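PDB 1K38: beta-lactamase OXA-2 from Salmonella typhimurium, which hydrolyses the beta-lactam ring of penicillins, oxacillin among them, and so confers antibiotic resistance as a class D serine beta-lactamase. Local coordinates for residues Y47-T52 with M196-V200; L92-M96 with L171-L175; N183-A188 with W199-W205. All coordinates share one frame. Residues are numbered along the deposited sequence.

In the fold
All three contacts lie in the transpeptidase-type fold, where a central beta-sheet meets a helical region. Contact 1 sets the turn carrying Ser51, the predicted acylated nucleophile, against strand 196-205. Contact 3 pairs that strand with strand 184-192 and shares Trp199 and Val200 with contact 1; their centres are about 17 Å apart. Contact 2 joins two helices; its Met96 side chain lies about 4 Å from that of Lys189, a substrate-binding residue by similarity, and about 8 Å from that of Ser51. It touches contact 3 through a probable hydrogen bond from Arg187 NH2 to Lys173 O (3.0 Å). Asp174 forms a salt bridge with Arg187 of the second subunit, and Arg187 with Asp174 of that subunit.

Contact 1 (Y47-T52 with M196-V200); sequences YSPAST and MGWWV
Residues 47-52 form a turn that ends in 3-10 geometry at Ser51-Thr52; residues 196-200 are an extended strand. The CA atoms lie 8.0 Å apart for Tyr47 and Met196 and 7.2 Å for Thr52 and Trp198, so side chains fill the gap. Met196, Trp198 and Val200 alternate on the strand with their CA-to-CB bonds toward the turn.

One hydrogen bond crosses the interface: Trp198, with chi1 m and chi2 near 92°, gives its indole NE1 to Ser48 O at 2.8 Å, almost straight. Pro49-Thr52 is a type II' beta turn with Ala50 (phi/psi 55/-144) and Ser51 (-67/-4) as its central residues. In it Pro49 O accepts from Thr52 N (3.1 Å) and from Thr52 OG1 (2.6 Å); the p rotamer of Thr52 makes the second bond possible.

The Met-aromatic contact, with Tyr47 chi1 m and Met196 chi1 t, chi2 near 100°, places Met196 SD over a face of the Tyr47 ring, 3.8 Å from its centroid. Apolar packing completes the contact: Tyr47 CB lies 4.1 Å from Trp198 CZ2, and Thr52 CG2 lies 3.5 Å from Trp198 CB and 4.1 Å from Val200 CG2.

Ser51, the predicted acylated nucleophile, opens the Ser-X-X-Lys motif of class D beta-lactamases, which ends at the carboxylated lysine 54, the hydrogen-bond partner of Ser51 OG.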
ATOM      1  N   TYR A  47       0.014 -21.498  18.541  1.00 15.74           N
ATOM      2  CA  TYR A  47       1.455 -21.337  18.665  1.00 15.51           C
ATOM      3  C   TYR A  47       1.763 -19.866  18.917  1.00 16.61           C
ATOM      4  O   TYR A  47       0.947 -18.993  18.613  1.00 16.88           O
ATOM      5  CB  TYR A  47       2.165 -21.735  17.368  1.00 16.11           C
ATOM      6  CG  TYR A  47       2.076 -23.193  16.980  1.00 17.08           C
ATOM      7  CD1 TYR A  47       2.801 -24.164  17.669  1.00 20.01           C
ATOM      8  CD2 TYR A  47       1.319 -23.593  15.880  1.00 17.36           C
ATOM      9  CE1 TYR A  47       2.780 -25.495  17.266  1.00 19.65           C
ATOM     10  CE2 TYR A  47       1.290 -24.918  15.470  1.00 18.60           C
ATOM     11  CZ  TYR A  47       2.027 -25.865  16.163  1.00 19.73           C
ATOM     12  OH  TYR A  47       2.033 -27.173  15.735  1.00 19.64           O
ATOM     13  N   SER A  48       2.942 -19.588  19.463  1.00 17.06           N
ATOM     14  CA  SER A  48       3.343 -18.206  19.688  1.00 16.81           C
ATOM     15  C   SER A  48       3.285 -17.512  18.329  1.00 15.67           C
ATOM     16  O   SER A  48       3.761 -18.054  17.333  1.00 15.19           O
ATOM     17  CB  SER A  48       4.779 -18.147  20.216  1.00 17.41           C
ATOM     18  OG  SER A  48       5.289 -16.830  20.133  1.00 19.93           O
ATOM     19  N   PRO A  49       2.706 -16.302  18.267  1.00 15.26           N
ATOM     20  CA  PRO A  49       2.628 -15.600  16.982  1.00 14.47           C
ATOM     21  C   PRO A  49       3.967 -15.038  16.522  1.00 15.62           C
ATOM     22  O   PRO A  49       4.151 -14.752  15.343  1.00 15.33           O
ATOM     23  CB  PRO A  49       1.612 -14.496  17.262  1.00 15.57           C
ATOM     24  CG  PRO A  49       1.901 -14.148  18.680  1.00 15.09           C
ATOM     25  CD  PRO A  49       2.067 -15.514  19.337  1.00 15.77           C
ATOM     26  N   ALA A  50       4.903 -14.894  17.455  1.00 15.60           N
ATOM     27  CA  ALA A  50       6.210 -14.337  17.141  1.00 15.58           C
ATOM     28  C   ALA A  50       5.984 -12.981  16.473  1.00 16.20           C
ATOM     29  O   ALA A  50       5.047 -12.274  16.841  1.00 16.24           O
ATOM     30  CB  ALA A  50       6.991 -15.284  16.231  1.00 18.00           C
ATOM     31  N   SER A  51       6.803 -12.616  15.492  1.00 15.14           N
ATOM     32  CA  SER A  51       6.637 -11.306  14.866  1.00 15.96           C
ATOM     33  C   SER A  51       5.371 -11.069  14.047  1.00 15.12           C
ATOM     34  O   SER A  51       5.156  -9.955  13.569  1.00 15.05           O
ATOM     35  CB  SER A  51       7.874 -10.949  14.042  1.00 17.23           C
ATOM     36  OG  SER A  51       8.980 -10.734  14.909  1.00 18.88           O
ATOM     37  N   THR A  52       4.527 -12.084  13.868  1.00 15.76           N
ATOM     38  CA  THR A  52       3.290 -11.832  13.135  1.00 13.88           C
ATOM     39  C   THR A  52       2.436 -10.975  14.063  1.00 13.72           C
ATOM     40  O   THR A  52       1.456 -10.366  13.638  1.00 13.87           O
ATOM     41  CB  THR A  52       2.495 -13.114  12.793  1.00 14.71           C
ATOM     42  OG1 THR A  52       2.096 -13.778  13.994  1.00 15.02           O
ATOM     43  CG2 THR A  52       3.335 -14.042  11.934  1.00 15.75           C
ATOM     44  N   MET A 196       9.512 -22.443  15.404  1.00 19.70           N
ATOM     45  CA  MET A 196       8.262 -22.296  14.661  1.00 20.81           C
ATOM     46  C   MET A 196       8.322 -21.058  13.770  1.00 19.69           C
ATOM     47  O   MET A 196       8.671 -19.978  14.239  1.00 19.41           O
ATOM     48  CB  MET A 196       7.105 -22.157  15.660  1.00 25.48           C
ATOM     49  CG  MET A 196       5.909 -21.365  15.152  1.00 26.13           C
ATOM     50  SD  MET A 196       4.573 -22.420  14.591  1.00 34.60           S
ATOM     51  CE  MET A 196       5.431 -23.590  13.605  1.00 30.61           C
ATOM     52  N   GLY A 197       7.969 -21.213  12.495  1.00 15.91           N
ATOM     53  CA  GLY A 197       7.995 -20.080  11.585  1.00 16.89           C
ATOM     54  C   GLY A 197       6.637 -19.825  10.954  1.00 15.82           C
ATOM     55  O   GLY A 197       5.902 -20.769  10.662  1.00 16.38           O
ATOM     56  N   TRP A 198       6.307 -18.554  10.744  1.00 13.82           N
ATOM     57  CA  TRP A 198       5.022 -18.157  10.153  1.00 13.42           C
ATOM     58  C   TRP A 198       5.147 -17.244   8.942  1.00 14.06           C
ATOM     59  O   TRP A 198       6.149 -16.569   8.744  1.00 14.15           O
ATOM     60  CB  TRP A 198       4.192 -17.288  11.108  1.00 13.62           C
ATOM     61  CG  TRP A 198       3.660 -17.839  12.371  1.00 13.32           C
ATOM     62  CD1 TRP A 198       4.262 -17.811  13.596  1.00 14.14           C
ATOM     63  CD2 TRP A 198       2.335 -18.338  12.584  1.00 12.30           C
ATOM     64  NE1 TRP A 198       3.386 -18.249  14.566  1.00 15.28           N
ATOM     65  CE2 TRP A 198       2.197 -18.579  13.971  1.00 13.46           C
ATOM     66  CE3 TRP A 198       1.247 -18.598  11.738  1.00 12.80           C
ATOM     67  CZ2 TRP A 198       1.011 -19.068  14.533  1.00 14.76           C
ATOM     68  CZ3 TRP A 198       0.067 -19.084  12.298  1.00 14.23           C
ATOM     69  CH2 TRP A 198      -0.040 -19.313  13.684  1.00 14.78           C
ATOM     70  N   TRP A 199       4.081 -17.227   8.150  1.00 13.78           N
ATOM     71  CA  TRP A 199       3.927 -16.254   7.077  1.00 12.92           C
ATOM     72  C   TRP A 199       2.419 -16.167   6.954  1.00 13.27           C
ATOM     73  O   TRP A 199       1.746 -17.158   6.661  1.00 12.93           O
ATOM     74  CB  TRP A 199       4.563 -16.621   5.732  1.00 13.57           C
ATOM     75  CG  TRP A 199       4.760 -15.345   4.898  1.00 13.13           C
ATOM     76  CD1 TRP A 199       5.110 -14.104   5.376  1.00 12.93           C
ATOM     77  CD2 TRP A 199       4.667 -15.205   3.475  1.00 12.37           C
ATOM     78  NE1 TRP A 199       5.245 -13.209   4.340  1.00 13.17           N
ATOM     79  CE2 TRP A 199       4.980 -13.857   3.162  1.00 12.42           C
ATOM     80  CE3 TRP A 199       4.355 -16.083   2.432  1.00 13.36           C
ATOM     81  CZ2 TRP A 199       4.989 -13.374   1.849  1.00 13.79           C
ATOM     82  CZ3 TRP A 199       4.362 -15.604   1.126  1.00 14.35           C
ATOM     83  CH2 TRP A 199       4.678 -14.261   0.845  1.00 14.62           C
ATOM     84  N   VAL A 200       1.885 -14.991   7.261  1.00 13.24           N
ATOM     85  CA  VAL A 200       0.445 -14.774   7.185  1.00 12.60           C
ATOM     86  C   VAL A 200       0.186 -13.474   6.447  1.00 12.56           C
ATOM     87  O   VAL A 200       1.028 -12.573   6.448  1.00 12.80           O
ATOM     88  CB  VAL A 200      -0.197 -14.708   8.593  1.00 13.17           C
ATOM     89  CG1 VAL A 200       0.215 -15.933   9.404  1.00 13.57           C
ATOM     90  CG2 VAL A 200       0.206 -13.425   9.312  1.00 14.48           C
TER

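Contact 2 (L92-M96 with L171-L175); sequences LRSAM and LVKDL
Two helical segments cross at -53°, their axes 10.3 Å apart at closest approach, with an apolar core edged by an inter-helix salt bridge; the nearest CA pair is Arg93-Leu175 at 5.4 Å. Leu171 CD2 lies 4.3 Å from Leu92 CD1. Val172 CG1 meets Met96 CE at 4.4 Å, near Lys189 of the substrate site (by similarity). Asp174 (chi1 t) is the polar part: OD2 forms a salt bridge with Arg93 NH2 (2.8 Å) that includes a weak hydrogen bond from Arg93 NH1 (3.2 Å), and Asp174 O accepts from Arg93 NH1 at 3.0 Å; Arg93 reaches across with chi1 t, chi2 t, chi3 m. Leu175 (chi1 m, chi2 t) wedges between the helices: CD1 is 3.9 Å from Leu92 CB, CD2 3.6 Å from Arg93 CA and over a guanidinium face, CB 3.8 Å from Met96 CE. A water links Leu175 O (2.8 Å) to Arg93 NH1 (3.1 Å). Helix 56-64 packs on Met96, Leu171 and Val172, helix 101-111 on Leu92, and Asp174 also pairs with Arg187 of the second subunit.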
ATOM      1  N   LEU A  92       8.266   2.878  11.733  1.00 16.88           N
ATOM      2  CA  LEU A  92       7.370   1.729  11.727  1.00 16.64           C
ATOM      3  C   LEU A  92       7.547   0.775  10.559  1.00 16.67           C
ATOM      4  O   LEU A  92       7.479  -0.438  10.738  1.00 16.98           O
ATOM      5  CB  LEU A  92       5.912   2.178  11.768  1.00 16.46           C
ATOM      6  CG  LEU A  92       5.361   2.617  13.123  1.00 16.34           C
ATOM      7  CD1 LEU A  92       3.928   3.065  12.940  1.00 15.68           C
ATOM      8  CD2 LEU A  92       5.443   1.470  14.126  1.00 16.50           C
ATOM      9  N   ARG A  93       7.772   1.307   9.364  1.00 16.60           N
ATOM     10  CA  ARG A  93       7.911   0.433   8.205  1.00 18.33           C
ATOM     11  C   ARG A  93       9.162  -0.430   8.264  1.00 18.33           C
ATOM     12  O   ARG A  93       9.113  -1.611   7.927  1.00 19.33           O
ATOM     13  CB  ARG A  93       7.888   1.240   6.904  1.00 18.68           C
ATOM     14  CG  ARG A  93       7.550   0.383   5.680  1.00 19.49           C
ATOM     15  CD  ARG A  93       7.394   1.231   4.422  1.00 18.89           C
ATOM     16  NE  ARG A  93       6.296   2.190   4.516  1.00 20.44           N
ATOM     17  CZ  ARG A  93       5.028   1.917   4.223  1.00 19.49           C
ATOM     18  NH1 ARG A  93       4.681   0.704   3.812  1.00 18.13           N
ATOM     19  NH2 ARG A  93       4.100   2.862   4.343  1.00 20.45           N
ATOM     20  N   SER A  94      10.282   0.142   8.694  1.00 18.56           N
ATOM     21  CA  SER A  94      11.502  -0.651   8.775  1.00 18.17           C
ATOM     22  C   SER A  94      11.366  -1.678   9.891  1.00 17.05           C
ATOM     23  O   SER A  94      11.835  -2.805   9.758  1.00 18.28           O
ATOM     24  CB  SER A  94      12.728   0.238   9.023  1.00 20.02           C
ATOM     25  OG  SER A  94      12.664   0.894  10.275  1.00 23.39           O
ATOM     26  N   ALA A  95      10.706  -1.294  10.982  1.00 16.08           N
ATOM     27  CA  ALA A  95      10.524  -2.197  12.112  1.00 16.75           C
ATOM     28  C   ALA A  95       9.671  -3.400  11.721  1.00 18.41           C
ATOM     29  O   ALA A  95       9.942  -4.523  12.143  1.00 18.58           O
ATOM     30  CB  ALA A  95       9.885  -1.454  13.289  1.00 17.24           C
ATOM     31  N   MET A  96       8.654  -3.139  10.909  0.50 18.57           N
ATOM     32  CA  MET A  96       7.737  -4.167  10.435  0.50 19.27           C
ATOM     33  C   MET A  96       8.440  -5.084   9.441  0.50 19.30           C
ATOM     34  O   MET A  96       8.413  -6.309   9.574  0.50 19.89           O
ATOM     35  CB  MET A  96       6.538  -3.504   9.751  0.50 20.60           C
ATOM     36  CG  MET A  96       5.408  -4.450   9.391  0.50 22.03           C
ATOM     37  SD  MET A  96       4.404  -4.857  10.826  0.50 22.23           S
ATOM     38  CE  MET A  96       3.233  -3.500  10.818  0.50 22.08           C
ATOM     39  N   LEU A 171      -3.053   2.268   8.023  1.00 12.49           N
ATOM     40  CA  LEU A 171      -1.609   2.402   8.125  1.00 12.19           C
ATOM     41  C   LEU A 171      -0.962   1.029   8.282  1.00 12.67           C
ATOM     42  O   LEU A 171       0.047   0.738   7.635  1.00 12.99           O
ATOM     43  CB  LEU A 171      -1.223   3.296   9.310  1.00 12.59           C
ATOM     44  CG  LEU A 171       0.282   3.417   9.589  1.00 14.00           C
ATOM     45  CD1 LEU A 171       1.021   3.803   8.310  1.00 13.47           C
ATOM     46  CD2 LEU A 171       0.521   4.456  10.691  1.00 14.52           C
ATOM     47  N   VAL A 172      -1.529   0.178   9.133  1.00 13.31           N
ATOM     48  CA  VAL A 172      -0.951  -1.145   9.320  1.00 13.73           C
ATOM     49  C   VAL A 172      -1.009  -1.956   8.023  1.00 13.76           C
ATOM     50  O   VAL A 172      -0.045  -2.634   7.678  1.00 13.61           O
ATOM     51  CB  VAL A 172      -1.655  -1.912  10.465  1.00 13.38           C
ATOM     52  CG1 VAL A 172      -1.177  -3.363  10.501  1.00 16.92           C
ATOM     53  CG2 VAL A 172      -1.341  -1.244  11.794  1.00 16.59           C
ATOM     54  N   LYS A 173      -2.122  -1.886   7.295  1.00 13.70           N
ATOM     55  CA  LYS A 173      -2.216  -2.635   6.041  1.00 11.90           C
ATOM     56  C   LYS A 173      -1.202  -2.119   5.027  1.00 13.58           C
ATOM     57  O   LYS A 173      -0.714  -2.873   4.182  1.00 12.96           O
ATOM     58  CB  LYS A 173      -3.643  -2.578   5.477  1.00 12.48           C
ATOM     59  CG  LYS A 173      -4.596  -3.491   6.238  1.00 11.57           C
ATOM     60  CD  LYS A 173      -6.007  -3.500   5.657  1.00 12.98           C
ATOM     61  CE  LYS A 173      -6.762  -2.221   5.983  1.00 13.42           C
ATOM     62  NZ  LYS A 173      -8.179  -2.274   5.516  1.00 15.77           N
ATOM     63  N   ASP A 174      -0.868  -0.838   5.112  1.00 13.27           N
ATOM     64  CA  ASP A 174       0.116  -0.283   4.202  1.00 13.60           C
ATOM     65  C   ASP A 174       1.514  -0.768   4.605  1.00 13.43           C
ATOM     66  O   ASP A 174       2.324  -1.129   3.754  1.00 13.50           O
ATOM     67  CB  ASP A 174       0.063   1.241   4.205  1.00 15.83           C
ATOM     68  CG  ASP A 174       0.655   1.825   2.947  1.00 17.81           C
ATOM     69  OD1 ASP A 174      -0.109   2.159   2.002  1.00 21.09           O
ATOM     70  OD2 ASP A 174       1.892   1.909   2.898  1.00 15.19           O
ATOM     71  N   LEU A 175       1.787  -0.796   5.906  1.00 12.93           N
ATOM     72  CA  LEU A 175       3.085  -1.254   6.402  1.00 13.57           C
ATOM     73  C   LEU A 175       3.350  -2.714   6.012  1.00 13.28           C
ATOM     74  O   LEU A 175       4.501  -3.122   5.839  1.00 14.27           O
ATOM     75  CB  LEU A 175       3.147  -1.092   7.930  1.00 13.12           C
ATOM     76  CG  LEU A 175       3.096   0.355   8.440  1.00 12.81           C
ATOM     77  CD1 LEU A 175       2.951   0.364   9.958  1.00 15.47           C
ATOM     78  CD2 LEU A 175       4.360   1.095   8.016  1.00 13.07           C
TER
HETATM   79  O   HOH W   1       5.933  -2.118   3.623  1.00 19.26           O

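Contact 3 (N183-A188 with W199-W205); sequences NWILRA and WVGWVEW
Strands 184-192 and 196-205 form an antiparallel beta-hairpin of the central sheet, the first carrying Lys189, Thr190 and Gly191, substrate-binding by similarity; here the axes lie 4.5 Å apart, directions at 169°. Hydrogen bonds join Ile185 N to Glu204 O (3.1 Å), Glu204 N to Ile185 O (2.8 Å), Arg187 N to Trp202 O (2.9 Å) and Trp202 N to Arg187 O (2.8 Å). At the non-hydrogen-bonded pair Ala188-Gly201 the CA atoms close to 4.0 Å; a CB on Gly201 would strike Arg187 O. The Trp199 indole (chi1 t) curls back against Leu186 CD2 (from CH2, 3.9 Å) and Ala188 CB (from NE1, 3.4 Å); Leu186 CD1 packs on Val203 CB (4.3 Å). Trp184 CB seats on the Trp205 face, 3.5 Å from the six-membered-ring centroid (CH-pi), and Trp205 NE1 hydrogen-bonds to Ala241 O. Arg187 CB lies over one face of the Trp202 ring (chi1 p), and Arg187 also salt-bridges Asp174 of the second subunit. Glu204 OE2 accepts from Trp202 NE1 (2.9 Å) and, in a salt bridge, Arg187 NE (2.7 Å).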
ATOM      1  N   ASN A 183      -2.412  -4.880 -10.836  1.00 20.24           N
ATOM      2  CA  ASN A 183      -3.721  -5.294 -10.346  1.00 20.63           C
ATOM      3  C   ASN A 183      -3.708  -6.219  -9.134  1.00 19.99           C
ATOM      4  O   ASN A 183      -4.702  -6.887  -8.853  1.00 20.56           O
ATOM      5  CB  ASN A 183      -4.528  -5.952 -11.475  1.00 24.86           C
ATOM      6  CG  ASN A 183      -3.873  -7.205 -12.013  1.00 27.41           C
ATOM      7  OD1 ASN A 183      -4.502  -7.981 -12.738  1.00 32.24           O
ATOM      8  ND2 ASN A 183      -2.610  -7.410 -11.673  1.00 27.60           N
ATOM      9  N   TRP A 184      -2.596  -6.263  -8.411  1.00 18.17           N
ATOM     10  CA  TRP A 184      -2.531  -7.111  -7.222  1.00 17.04           C
ATOM     11  C   TRP A 184      -1.585  -6.551  -6.164  1.00 16.41           C
ATOM     12  O   TRP A 184      -0.576  -5.923  -6.489  1.00 15.64           O
ATOM     13  CB  TRP A 184      -2.116  -8.541  -7.589  1.00 19.05           C
ATOM     14  CG  TRP A 184      -0.765  -8.664  -8.212  1.00 19.40           C
ATOM     15  CD1 TRP A 184      -0.446  -8.486  -9.528  1.00 19.57           C
ATOM     16  CD2 TRP A 184       0.458  -8.982  -7.541  1.00 17.46           C
ATOM     17  NE1 TRP A 184       0.902  -8.676  -9.718  1.00 18.82           N
ATOM     18  CE2 TRP A 184       1.480  -8.980  -8.514  1.00 19.42           C
ATOM     19  CE3 TRP A 184       0.789  -9.267  -6.210  1.00 17.82           C
ATOM     20  CZ2 TRP A 184       2.814  -9.253  -8.199  1.00 19.30           C
ATOM     21  CZ3 TRP A 184       2.114  -9.537  -5.896  1.00 18.36           C
ATOM     22  CH2 TRP A 184       3.113  -9.528  -6.888  1.00 20.19           C
ATOM     23  N   ILE A 185      -1.931  -6.773  -4.899  1.00 13.82           N
ATOM     24  CA  ILE A 185      -1.120  -6.299  -3.783  1.00 13.05           C
ATOM     25  C   ILE A 185      -0.959  -7.397  -2.743  1.00 12.35           C
ATOM     26  O   ILE A 185      -1.941  -7.949  -2.249  1.00 13.92           O
ATOM     27  CB  ILE A 185      -1.761  -5.064  -3.095  1.00 13.21           C
ATOM     28  CG1 ILE A 185      -1.938  -3.935  -4.114  1.00 13.54           C
ATOM     29  CG2 ILE A 185      -0.869  -4.576  -1.949  1.00 13.46           C
ATOM     30  CD1 ILE A 185      -2.683  -2.725  -3.578  1.00 17.15           C
ATOM     31  N   LEU A 186       0.288  -7.709  -2.414  1.00 11.33           N
ATOM     32  CA  LEU A 186       0.584  -8.734  -1.420  1.00 12.01           C
ATOM     33  C   LEU A 186       0.930  -8.054  -0.106  1.00 12.48           C
ATOM     34  O   LEU A 186       1.881  -7.272  -0.042  1.00 13.07           O
ATOM     35  CB  LEU A 186       1.767  -9.599  -1.880  1.00 14.06           C
ATOM     36  CG  LEU A 186       2.331 -10.613  -0.872  1.00 14.25           C
ATOM     37  CD1 LEU A 186       1.288 -11.679  -0.541  1.00 16.06           C
ATOM     38  CD2 LEU A 186       3.579 -11.268  -1.462  1.00 15.69           C
ATOM     39  N   ARG A 187       0.142  -8.346   0.930  1.00 11.92           N
ATOM     40  CA  ARG A 187       0.356  -7.782   2.262  1.00 11.19           C
ATOM     41  C   ARG A 187       0.604  -8.964   3.183  1.00 11.85           C
ATOM     42  O   ARG A 187      -0.223  -9.875   3.266  1.00 13.51           O
ATOM     43  CB  ARG A 187      -0.881  -7.006   2.733  1.00 12.06           C
ATOM     44  CG  ARG A 187      -1.385  -5.951   1.747  1.00 12.06           C
ATOM     45  CD  ARG A 187      -2.545  -5.168   2.358  1.00 13.31           C
ATOM     46  NE  ARG A 187      -3.321  -4.444   1.351  1.00 13.41           N
ATOM     47  CZ  ARG A 187      -3.113  -3.185   0.981  1.00 13.18           C
ATOM     48  NH1 ARG A 187      -3.889  -2.645   0.046  1.00 12.55           N
ATOM     49  NH2 ARG A 187      -2.148  -2.461   1.543  1.00 14.17           N
ATOM     50  N   ALA A 188       1.736  -8.965   3.878  1.00 12.35           N
ATOM     51  CA  ALA A 188       2.037 -10.090   4.750  1.00 11.90           C
ATOM     52  C   ALA A 188       3.025  -9.765   5.856  1.00 13.21           C
ATOM     53  O   ALA A 188       3.608  -8.684   5.894  1.00 15.09           O
ATOM     54  CB  ALA A 188       2.563 -11.242   3.911  1.00 13.58           C
ATOM     55  N   TRP A 199       4.081 -17.227   8.150  1.00 13.78           N
ATOM     56  CA  TRP A 199       3.927 -16.254   7.077  1.00 12.92           C
ATOM     57  C   TRP A 199       2.419 -16.167   6.954  1.00 13.27           C
ATOM     58  O   TRP A 199       1.746 -17.158   6.661  1.00 12.93           O
ATOM     59  CB  TRP A 199       4.563 -16.621   5.732  1.00 13.57           C
ATOM     60  CG  TRP A 199       4.760 -15.345   4.898  1.00 13.13           C
ATOM     61  CD1 TRP A 199       5.110 -14.104   5.376  1.00 12.93           C
ATOM     62  CD2 TRP A 199       4.667 -15.205   3.475  1.00 12.37           C
ATOM     63  NE1 TRP A 199       5.245 -13.209   4.340  1.00 13.17           N
ATOM     64  CE2 TRP A 199       4.980 -13.857   3.162  1.00 12.42           C
ATOM     65  CE3 TRP A 199       4.355 -16.083   2.432  1.00 13.36           C
ATOM     66  CZ2 TRP A 199       4.989 -13.374   1.849  1.00 13.79           C
ATOM     67  CZ3 TRP A 199       4.362 -15.604   1.126  1.00 14.35           C
ATOM     68  CH2 TRP A 199       4.678 -14.261   0.845  1.00 14.62           C
ATOM     69  N   VAL A 200       1.885 -14.991   7.261  1.00 13.24           N
ATOM     70  CA  VAL A 200       0.445 -14.774   7.185  1.00 12.60           C
ATOM     71  C   VAL A 200       0.186 -13.474   6.447  1.00 12.56           C
ATOM     72  O   VAL A 200       1.028 -12.573   6.448  1.00 12.80           O
ATOM     73  CB  VAL A 200      -0.197 -14.708   8.593  1.00 13.17           C
ATOM     74  CG1 VAL A 200       0.215 -15.933   9.404  1.00 13.57           C
ATOM     75  CG2 VAL A 200       0.206 -13.425   9.312  1.00 14.48           C
ATOM     76  N   GLY A 201      -0.980 -13.379   5.815  1.00 10.83           N
ATOM     77  CA  GLY A 201      -1.306 -12.173   5.077  1.00 10.50           C
ATOM     78  C   GLY A 201      -2.336 -12.464   4.013  1.00 10.21           C
ATOM     79  O   GLY A 201      -3.150 -13.367   4.171  1.00 12.36           O
ATOM     80  N   TRP A 202      -2.308 -11.700   2.931  1.00 10.74           N
ATOM     81  CA  TRP A 202      -3.248 -11.916   1.840  1.00 12.07           C
ATOM     82  C   TRP A 202      -2.787 -11.212   0.581  1.00 13.56           C
ATOM     83  O   TRP A 202      -1.906 -10.349   0.616  1.00 13.37           O
ATOM     84  CB  TRP A 202      -4.661 -11.428   2.224  1.00 13.20           C
ATOM     85  CG  TRP A 202      -4.840  -9.921   2.355  1.00 12.30           C
ATOM     86  CD1 TRP A 202      -5.060  -9.023   1.341  1.00 14.36           C
ATOM     87  CD2 TRP A 202      -4.880  -9.163   3.574  1.00 13.77           C
ATOM     88  NE1 TRP A 202      -5.241  -7.757   1.858  1.00 14.49           N
ATOM     89  CE2 TRP A 202      -5.136  -7.814   3.223  1.00 13.71           C
ATOM     90  CE3 TRP A 202      -4.729  -9.491   4.927  1.00 12.91           C
ATOM     91  CZ2 TRP A 202      -5.243  -6.795   4.181  1.00 12.38           C
ATOM     92  CZ3 TRP A 202      -4.837  -8.471   5.883  1.00 14.12           C
ATOM     93  CH2 TRP A 202      -5.091  -7.145   5.499  1.00 13.28           C
ATOM     94  N   VAL A 203      -3.355 -11.627  -0.542  1.00 14.16           N
ATOM     95  CA  VAL A 203      -3.049 -10.993  -1.810  1.00 13.99           C
ATOM     96  C   VAL A 203      -4.390 -10.495  -2.343  1.00 14.94           C
ATOM     97  O   VAL A 203      -5.359 -11.256  -2.432  1.00 14.55           O
ATOM     98  CB  VAL A 203      -2.397 -11.976  -2.813  1.00 15.64           C
ATOM     99  CG1 VAL A 203      -3.304 -13.161  -3.058  1.00 21.54           C
ATOM    100  CG2 VAL A 203      -2.079 -11.243  -4.109  1.00 15.64           C
ATOM    101  N   GLU A 204      -4.451  -9.208  -2.667  1.00 15.00           N
ATOM    102  CA  GLU A 204      -5.684  -8.612  -3.171  1.00 16.48           C
ATOM    103  C   GLU A 204      -5.700  -8.541  -4.678  1.00 16.55           C
ATOM    104  O   GLU A 204      -4.717  -8.135  -5.302  1.00 17.89           O
ATOM    105  CB  GLU A 204      -5.861  -7.183  -2.653  1.00 19.16           C
ATOM    106  CG  GLU A 204      -5.466  -6.966  -1.231  1.00 18.56           C
ATOM    107  CD  GLU A 204      -5.685  -5.536  -0.780  1.00 16.39           C
ATOM    108  OE1 GLU A 204      -5.759  -4.629  -1.639  1.00 21.08           O
ATOM    109  OE2 GLU A 204      -5.764  -5.315   0.439  1.00 15.74           O
ATOM    110  N   TRP A 205      -6.840  -8.914  -5.248  1.00 16.26           N
ATOM    111  CA  TRP A 205      -7.055  -8.872  -6.686  1.00 17.51           C
ATOM    112  C   TRP A 205      -8.333  -8.074  -6.925  1.00 17.33           C
ATOM    113  O   TRP A 205      -9.088  -7.806  -5.994  1.00 19.33           O
ATOM    114  CB  TRP A 205      -7.213 -10.285  -7.251  1.00 17.67           C
ATOM    115  CG  TRP A 205      -5.943 -11.064  -7.225  1.00 15.52           C
ATOM    116  CD1 TRP A 205      -5.492 -11.870  -6.218  1.00 17.59           C
ATOM    117  CD2 TRP A 205      -4.931 -11.078  -8.235  1.00 17.10           C
ATOM    118  NE1 TRP A 205      -4.259 -12.384  -6.540  1.00 17.42           N
ATOM    119  CE2 TRP A 205      -3.890 -11.914  -7.771  1.00 18.59           C
ATOM    120  CE3 TRP A 205      -4.799 -10.463  -9.488  1.00 18.45           C
ATOM    121  CZ2 TRP A 205      -2.730 -12.152  -8.517  1.00 19.48           C
ATOM    122  CZ3 TRP A 205      -3.648 -10.697 -10.228  1.00 18.11           C
ATOM    123  CH2 TRP A 205      -2.626 -11.536  -9.738  1.00 20.20           C
TER